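Local coordinates for protein adenosine 5'-monophosphoramidase HNT1 (PDB 6IQ1) that probably hydrolyses adenosine 5'-monophosphoramidates to AMP as a homodimeric, nucleotide-binding member of the histidine triad (HIT) family, at residues Thr25-Ser30 against Asp58-Asp63; Pro36-His41 against Leu109-Asp114. All blocks are in the same frame, centred on the assembly; numbering follows the deposited sequence.

Contact 1: residues Thr25-Ser30 against Asp58-Asp63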
ATOM      1  N   THR D  25       6.468 -10.581 -13.924  1.00 30.25           N
ATOM      2  CA  THR D  25       5.768  -9.893 -14.997  1.00 29.58           C
ATOM      3  C   THR D  25       6.825  -9.141 -15.802  1.00 35.43           C
ATOM      4  O   THR D  25       7.973  -9.015 -15.370  1.00 32.03           O
ATOM      5  CB  THR D  25       4.671  -8.971 -14.394  1.00 33.06           C
ATOM      6  OG1 THR D  25       3.505  -9.738 -14.055  1.00 32.25           O
ATOM      7  CG2 THR D  25       4.275  -7.858 -15.293  1.00 40.46           C
ATOM      8  N   ALA D  26       6.459  -8.692 -17.005  1.00 31.26           N
ATOM      9  CA  ALA D  26       7.342  -7.797 -17.744  1.00 33.30           C
ATOM     10  C   ALA D  26       7.818  -6.641 -16.872  1.00 35.29           C
ATOM     11  O   ALA D  26       8.968  -6.199 -16.982  1.00 37.27           O
ATOM     12  CB  ALA D  26       6.630  -7.261 -18.990  1.00 27.07           C
ATOM     13  N   LYS D  27       6.955  -6.144 -15.986  1.00 31.86           N
ATOM     14  CA  LYS D  27       7.271  -4.969 -15.192  1.00 36.79           C
ATOM     15  C   LYS D  27       7.452  -5.223 -13.695  1.00 33.66           C
ATOM     16  O   LYS D  27       8.035  -4.372 -13.017  1.00 32.11           O
ATOM     17  CB  LYS D  27       6.188  -3.894 -15.400  1.00 34.75           C
ATOM     18  CG  LYS D  27       6.378  -3.112 -16.699  1.00 34.89           C
ATOM     19  CD  LYS D  27       5.116  -2.332 -17.078  1.00 38.04           C
ATOM     20  CE  LYS D  27       5.135  -1.893 -18.547  1.00 36.23           C
ATOM     21  NZ  LYS D  27       6.388  -1.159 -18.908  1.00 43.98           N
ATOM     22  N   THR D  28       7.005  -6.360 -13.163  1.00 30.52           N
ATOM     23  CA  THR D  28       6.971  -6.545 -11.722  1.00 29.72           C
ATOM     24  C   THR D  28       7.651  -7.849 -11.317  1.00 30.43           C
ATOM     25  O   THR D  28       7.620  -8.834 -12.060  1.00 32.36           O
ATOM     26  CB  THR D  28       5.510  -6.519 -11.228  1.00 32.12           C
ATOM     27  OG1 THR D  28       4.929  -5.249 -11.544  1.00 28.84           O
ATOM     28  CG2 THR D  28       5.429  -6.729  -9.732  1.00 26.86           C
ATOM     29  N   TYR D  29       8.254  -7.852 -10.120  1.00 26.34           N
ATOM     30  CA  TYR D  29       8.928  -9.029  -9.570  1.00 27.61           C
ATOM     31  C   TYR D  29       8.528  -9.248  -8.113  1.00 29.68           C
ATOM     32  O   TYR D  29       8.603  -8.322  -7.290  1.00 28.30           O
ATOM     33  CB  TYR D  29      10.454  -8.885  -9.679  1.00 26.27           C
ATOM     34  CG  TYR D  29      11.207 -10.146  -9.328  1.00 29.15           C
ATOM     35  CD1 TYR D  29      11.479 -10.474  -8.001  1.00 29.89           C
ATOM     36  CD2 TYR D  29      11.645 -11.008 -10.315  1.00 34.87           C
ATOM     37  CE1 TYR D  29      12.151 -11.623  -7.672  1.00 31.87           C
ATOM     38  CE2 TYR D  29      12.340 -12.166  -9.995  1.00 37.87           C
ATOM     39  CZ  TYR D  29      12.585 -12.469  -8.673  1.00 38.10           C
ATOM     40  OH  TYR D  29      13.260 -13.623  -8.347  1.00 40.66           O
ATOM     41  N   SER D  30       8.141 -10.475  -7.773  1.00 26.33           N
ATOM     42  CA  SER D  30       7.715 -10.746  -6.407  1.00 30.28           C
ATOM     43  C   SER D  30       8.329 -12.040  -5.874  1.00 29.51           C
ATOM     44  O   SER D  30       8.618 -12.975  -6.623  1.00 30.50           O
ATOM     45  CB  SER D  30       6.175 -10.776  -6.305  1.00 24.05           C
ATOM     46  OG  SER D  30       5.626 -11.783  -7.121  1.00 30.87           O
ATOM     47  N   ASP D  58       4.729   5.736 -14.165  1.00 33.68           N
ATOM     48  CA  ASP D  58       3.318   5.382 -14.069  1.00 30.68           C
ATOM     49  C   ASP D  58       3.052   3.956 -14.538  1.00 30.07           C
ATOM     50  O   ASP D  58       2.261   3.228 -13.925  1.00 28.22           O
ATOM     51  CB  ASP D  58       2.476   6.374 -14.872  1.00 30.52           C
ATOM     52  CG  ASP D  58       2.155   7.646 -14.086  1.00 36.58           C
ATOM     53  OD1 ASP D  58       2.492   7.717 -12.889  1.00 36.01           O
ATOM     54  OD2 ASP D  58       1.548   8.575 -14.658  1.00 39.25           O
ATOM     55  N   ASP D  59       3.714   3.522 -15.608  1.00 28.45           N
ATOM     56  CA  ASP D  59       3.401   2.197 -16.140  1.00 31.86           C
ATOM     57  C   ASP D  59       3.897   1.074 -15.229  1.00 35.77           C
ATOM     58  O   ASP D  59       3.320  -0.018 -15.237  1.00 37.12           O
ATOM     59  CB  ASP D  59       3.954   2.030 -17.563  1.00 30.79           C
ATOM     60  CG  ASP D  59       5.474   2.161 -17.632  1.00 39.03           C
ATOM     61  OD1 ASP D  59       6.048   3.151 -17.124  1.00 36.58           O
ATOM     62  OD2 ASP D  59       6.105   1.247 -18.200  1.00 46.18           O
ATOM     63  N   TYR D  60       4.928   1.306 -14.423  1.00 29.22           N
ATOM     64  CA  TYR D  60       5.255   0.298 -13.425  1.00 32.68           C
ATOM     65  C   TYR D  60       4.273   0.311 -12.249  1.00 35.39           C
ATOM     66  O   TYR D  60       3.958  -0.752 -11.693  1.00 32.25           O
ATOM     67  CB  TYR D  60       6.682   0.499 -12.936  1.00 32.18           C
ATOM     68  CG  TYR D  60       7.700   0.074 -13.957  1.00 32.12           C
ATOM     69  CD1 TYR D  60       8.072   0.930 -14.994  1.00 31.51           C
ATOM     70  CD2 TYR D  60       8.289  -1.181 -13.888  1.00 32.40           C
ATOM     71  CE1 TYR D  60       8.984   0.553 -15.929  1.00 32.31           C
ATOM     72  CE2 TYR D  60       9.215  -1.574 -14.815  1.00 33.81           C
ATOM     73  CZ  TYR D  60       9.558  -0.707 -15.839  1.00 38.84           C
ATOM     74  OH  TYR D  60      10.475  -1.119 -16.774  1.00 40.26           O
ATOM     75  N   LEU D  61       3.786   1.494 -11.855  1.00 31.17           N
ATOM     76  CA  LEU D  61       2.826   1.566 -10.763  1.00 27.12           C
ATOM     77  C   LEU D  61       1.532   0.861 -11.128  1.00 29.36           C
ATOM     78  O   LEU D  61       0.911   0.220 -10.277  1.00 28.30           O
ATOM     79  CB  LEU D  61       2.546   3.019 -10.399  1.00 27.24           C
ATOM     80  CG  LEU D  61       3.692   3.791  -9.750  1.00 29.72           C
ATOM     81  CD1 LEU D  61       3.236   5.178  -9.351  1.00 32.41           C
ATOM     82  CD2 LEU D  61       4.268   3.045  -8.568  1.00 24.70           C
ATOM     83  N   SER D  62       1.116   0.953 -12.398  1.00 32.57           N
ATOM     84  CA  SER D  62      -0.166   0.387 -12.802  1.00 29.32           C
ATOM     85  C   SER D  62      -0.177  -1.129 -12.692  1.00 31.56           C
ATOM     86  O   SER D  62      -1.242  -1.730 -12.509  1.00 28.50           O
ATOM     87  CB  SER D  62      -0.498   0.799 -14.233  1.00 31.72           C
ATOM     88  OG  SER D  62      -0.933   2.144 -14.266  1.00 41.09           O
ATOM     89  N   ASP D  63       0.988  -1.763 -12.793  1.00 28.29           N
ATOM     90  CA  ASP D  63       1.065  -3.211 -12.819  1.00 28.13           C
ATOM     91  C   ASP D  63       1.170  -3.837 -11.427  1.00 31.22           C
ATOM     92  O   ASP D  63       0.897  -5.036 -11.274  1.00 32.02           O
ATOM     93  CB  ASP D  63       2.252  -3.625 -13.697  1.00 27.92           C
ATOM     94  CG  ASP D  63       2.393  -5.109 -13.821  1.00 31.34           C
ATOM     95  OD1 ASP D  63       1.455  -5.766 -14.310  1.00 34.06           O
ATOM     96  OD2 ASP D  63       3.446  -5.632 -13.415  1.00 39.19           O
TER
HETATM   97  O   HOH W   1       5.815  -2.840 -11.363  1.00 29.91           O
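The aliphatic part of Lys27 covers one face of the Tyr60 ring: CG stands 3.7 Å above the ring plane, displaced toward the rim. At the CD2/CE2 side of the ring comes the Lys27 carbonyl, its O 3.3 Å from Tyr60 CD2. In this HIT fold the contact sets the turn between strands 21-24 and 28-32 against the first turns of helix 58-74. Lys27 and Tyr60 cross at about a right angle, and Lys27 CG makes a CH-pi contact. With chi4 at -52° the lysine bends at its end, placing NZ over the same face, 4.7 Å from the ring centroid and 25° off the normal, a cation-pi arrangement. NZ also forms a salt bridge to Asp59, meeting OD2 nearly along its C-O axis at a short 2.5 Å as modelled. One ammonium group is thus shared between carboxylate and ring.

Asp63, one turn further along the helix from Asp59, reaches the threonines; its CG is anti to the backbone N (chi1 -178°). Its OD2 accepts a hydrogen bond from Thr28 OG1; the modelled separation of 2.4 Å is very short and its exact value doubtful. Thr25 meets Asp63 tip to tip through its methyl CG2, while Val67 further along the helix touches both threonines. The Thr25 and Ala26 carbonyls are engaged by Lys47, the latter weakly. Next to Asp63, Ser62 OG hydrogen-bonds Ser62 O of the second subunit. Between turn and helix, one water joins Thr28 OG1 at 2.6 Å, Tyr60 O at 2.8 Å and Lys27 O at 3.2 Å.

Contact 2: residues Pro36-His41 against Leu109-Asp114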
ATOM      1  N   PRO D  36      10.331 -12.843   7.458  1.00 34.98           N
ATOM      2  CA  PRO D  36       8.903 -12.510   7.428  1.00 34.52           C
ATOM      3  C   PRO D  36       8.363 -12.131   8.801  1.00 40.34           C
ATOM      4  O   PRO D  36       8.854 -12.584   9.841  1.00 40.64           O
ATOM      5  CB  PRO D  36       8.258 -13.802   6.917  1.00 34.45           C
ATOM      6  CG  PRO D  36       9.178 -14.888   7.391  1.00 27.29           C
ATOM      7  CD  PRO D  36      10.564 -14.291   7.304  1.00 34.59           C
ATOM      8  N   ILE D  37       7.347 -11.257   8.791  1.00 33.88           N
ATOM      9  CA  ILE D  37       6.594 -10.938   9.996  1.00 32.52           C
ATOM     10  C   ILE D  37       5.261 -11.675  10.041  1.00 35.96           C
ATOM     11  O   ILE D  37       4.527 -11.565  11.032  1.00 36.07           O
ATOM     12  CB  ILE D  37       6.384  -9.414  10.150  1.00 33.68           C
ATOM     13  CG1 ILE D  37       5.256  -8.907   9.238  1.00 28.92           C
ATOM     14  CG2 ILE D  37       7.693  -8.655   9.913  1.00 29.52           C
ATOM     15  CD1 ILE D  37       4.875  -7.468   9.491  1.00 28.98           C
ATOM     16  N   ALA D  38       4.929 -12.419   8.988  1.00 36.65           N
ATOM     17  CA  ALA D  38       3.806 -13.340   8.953  1.00 31.35           C
ATOM     18  C   ALA D  38       4.193 -14.431   7.980  1.00 33.26           C
ATOM     19  O   ALA D  38       5.151 -14.285   7.224  1.00 33.69           O
ATOM     20  CB  ALA D  38       2.503 -12.663   8.512  1.00 36.17           C
ATOM     21  N   GLU D  39       3.397 -15.499   7.951  1.00 36.88           N
ATOM     22  CA  GLU D  39       3.823 -16.725   7.285  1.00 39.84           C
ATOM     23  C   GLU D  39       4.220 -16.488   5.824  1.00 45.11           C
ATOM     24  O   GLU D  39       5.380 -16.713   5.434  1.00 47.64           O
ATOM     25  CB  GLU D  39       2.736 -17.789   7.386  1.00 36.35           C
ATOM     26  CG  GLU D  39       3.214 -19.104   6.814  1.00 42.41           C
ATOM     27  CD  GLU D  39       2.237 -20.224   7.015  1.00 50.36           C
ATOM     28  OE1 GLU D  39       1.155 -19.982   7.601  1.00 54.83           O
ATOM     29  OE2 GLU D  39       2.564 -21.352   6.589  1.00 55.84           O
ATOM     30  N   ALA D  40       3.281 -16.053   4.997  1.00 36.69           N
ATOM     31  CA  ALA D  40       3.590 -15.845   3.580  1.00 31.81           C
ATOM     32  C   ALA D  40       3.727 -14.364   3.261  1.00 31.27           C
ATOM     33  O   ALA D  40       3.088 -13.844   2.349  1.00 30.97           O
ATOM     34  CB  ALA D  40       2.528 -16.493   2.701  1.00 33.28           C
ATOM     35  N   HIS D  41       4.525 -13.671   4.064  1.00 29.72           N
ATOM     36  CA  HIS D  41       4.940 -12.294   3.815  1.00 32.69           C
ATOM     37  C   HIS D  41       5.639 -12.202   2.455  1.00 32.92           C
ATOM     38  O   HIS D  41       6.725 -12.760   2.267  1.00 32.94           O
ATOM     39  CB  HIS D  41       5.851 -11.853   4.965  1.00 32.21           C
ATOM     40  CG  HIS D  41       6.249 -10.410   4.948  1.00 29.93           C
ATOM     41  ND1 HIS D  41       6.894  -9.816   6.015  1.00 32.70           N
ATOM     42  CD2 HIS D  41       6.126  -9.450   4.006  1.00 29.82           C
ATOM     43  CE1 HIS D  41       7.150  -8.554   5.731  1.00 28.15           C
ATOM     44  NE2 HIS D  41       6.690  -8.305   4.517  1.00 30.54           N
ATOM     45  N   LEU D 109       2.889  -7.538   1.036  1.00 29.20           N
ATOM     46  CA  LEU D 109       1.602  -8.217   1.177  1.00 28.27           C
ATOM     47  C   LEU D 109       1.704  -9.071   2.434  1.00 32.43           C
ATOM     48  O   LEU D 109       2.417 -10.082   2.443  1.00 36.12           O
ATOM     49  CB  LEU D 109       1.270  -9.071  -0.046  1.00 26.85           C
ATOM     50  CG  LEU D 109       0.060  -9.984   0.183  1.00 30.70           C
ATOM     51  CD1 LEU D 109      -1.182  -9.173   0.553  1.00 30.06           C
ATOM     52  CD2 LEU D 109      -0.234 -10.855  -1.011  1.00 27.04           C
ATOM     53  N   ILE D 110       1.030  -8.652   3.505  1.00 31.09           N
ATOM     54  CA  ILE D 110       1.245  -9.275   4.808  1.00 30.21           C
ATOM     55  C   ILE D 110      -0.042  -9.898   5.323  1.00 32.16           C
ATOM     56  O   ILE D 110      -0.971  -9.168   5.694  1.00 30.59           O
ATOM     57  CB  ILE D 110       1.762  -8.272   5.842  1.00 29.09           C
ATOM     58  CG1 ILE D 110       2.861  -7.390   5.261  1.00 30.05           C
ATOM     59  CG2 ILE D 110       2.238  -9.016   7.070  1.00 31.36           C
ATOM     60  CD1 ILE D 110       3.174  -6.187   6.155  1.00 30.08           C
ATOM     61  N   PRO D 111      -0.134 -11.224   5.369  1.00 31.23           N
ATOM     62  CA  PRO D 111      -1.318 -11.863   5.960  1.00 34.68           C
ATOM     63  C   PRO D 111      -1.482 -11.510   7.433  1.00 33.44           C
ATOM     64  O   PRO D 111      -0.502 -11.341   8.161  1.00 32.91           O
ATOM     65  CB  PRO D 111      -1.041 -13.354   5.752  1.00 34.74           C
ATOM     66  CG  PRO D 111      -0.204 -13.369   4.458  1.00 31.23           C
ATOM     67  CD  PRO D 111       0.700 -12.183   4.624  1.00 28.62           C
ATOM     68  N   LYS D 112      -2.733 -11.363   7.872  1.00 31.75           N
ATOM     69  CA  LYS D 112      -3.016 -10.994   9.265  1.00 37.79           C
ATOM     70  C   LYS D 112      -3.870 -12.090   9.896  1.00 37.94           C
ATOM     71  O   LYS D 112      -5.098 -12.030   9.846  1.00 34.44           O
ATOM     72  CB  LYS D 112      -3.713  -9.620   9.360  1.00 33.67           C
ATOM     73  CG  LYS D 112      -3.934  -9.127  10.788  1.00 33.42           C
ATOM     74  CD  LYS D 112      -2.644  -8.611  11.383  1.00 32.36           C
ATOM     75  CE  LYS D 112      -2.825  -8.127  12.808  1.00 31.00           C
ATOM     76  NZ  LYS D 112      -1.520  -7.770  13.438  1.00 28.70           N
ATOM     77  N   LYS D 113      -3.216 -13.080  10.505  1.00 41.36           N
ATOM     78  CA  LYS D 113      -3.913 -14.244  11.045  1.00 44.15           C
ATOM     79  C   LYS D 113      -4.273 -14.102  12.520  1.00 41.48           C
ATOM     80  O   LYS D 113      -5.197 -14.777  12.995  1.00 38.28           O
ATOM     81  CB  LYS D 113      -3.060 -15.503  10.840  1.00 44.85           C
ATOM     82  CG  LYS D 113      -2.972 -15.962   9.386  1.00 49.88           C
ATOM     83  CD  LYS D 113      -2.044 -17.165   9.233  1.00 60.23           C
ATOM     84  CE  LYS D 113      -2.765 -18.355   8.603  1.00 62.40           C
ATOM     85  NZ  LYS D 113      -1.790 -19.342   8.058  1.00 62.89           N
ATOM     86  N   ASP D 114      -3.573 -13.242  13.244  1.00 39.57           N
ATOM     87  CA  ASP D 114      -3.808 -13.019  14.664  1.00 45.54           C
ATOM     88  C   ASP D 114      -3.196 -11.672  15.016  1.00 44.29           C
ATOM     89  O   ASP D 114      -2.745 -10.933  14.138  1.00 47.14           O
ATOM     90  CB  ASP D 114      -3.215 -14.155  15.502  1.00 46.93           C
ATOM     91  CG  ASP D 114      -1.745 -14.374  15.216  1.00 48.82           C
ATOM     92  OD1 ASP D 114      -0.924 -13.524  15.639  1.00 49.71           O
ATOM     93  OD2 ASP D 114      -1.417 -15.379  14.538  1.00 52.22           O
TER
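Ile110 carries the close-packed end of this contact, one branch on the His41 ring and the other on Ile37. Its CG1 lies over one face of the imidazole, 4.2 Å from the centroid and 22° off the normal, a CH-pi contact offset toward the CD2-NE2 rim; the two side chains run side by side and point the same way. The other branch, CG2, meets Ile37 CG1 at 3.7 Å and also touches Ile37 CD1 and Ala38 CB. Ile110 CG2 is anti to its backbone N and CG1 anti to the carbonyl carbon, which directs one branch to the isoleucine and the other to the ring. Ala38 CB settles against the strand backbone, 3.3 Å from Pro111 O, and the Pro111 ring lies against the loop backbone, CD 3.7 Å from Ala40 O. Trp123 of the second subunit packs on Ile37, Ile110 and His41, so this end is buried in the dimer.

The opposite character prevails at Glu39 and Lys113, both exposed. The extended glutamate and the lysine, bent at chi3, cross obliquely, and NZ reaches OE1 at 3.0 Å in a salt bridge whose hydrogen bond is weak. At this side Glu39 also packs on Leu136 of the second subunit.

The His41 ring is held in its own loop: Ile37 N donates to ND1 at 3.2 Å, nearly straight (171°) and only 5° out of the ring plane. Its NE2 hydrogen-bonds His108 ND1, linking the loop to the last histidine of the His-Val-His-Phe-His motif, which leads into strand 107-112. A histidine hydrogen-bonded to the triad in this way is consistent with the active site of HINT proteins, where His108 is inferred to bind AMP.

How the contacts relate
From the N terminus, the chain passes through strand 21-24 and the turn starting at Thr25, then runs along strand 28-32 to the loop 36-41. Strand 42-46 follows, and a connection leads into helix 58-74, where contact 1 closes a loop of 27 residues. Contact 2 is completed much later: strand 107-112 returns to the loop after 67 intervening residues. Because 36-41 lies inside the first loop and 109-114 beyond it, the two closures cross rather than nest. Contact 1 ties a sheet turn to the helix; contact 2 joins an interstrand loop to a sheet strand. Their centres are 22 Å apart, and both reach the same antiparallel sheet and the second subunit.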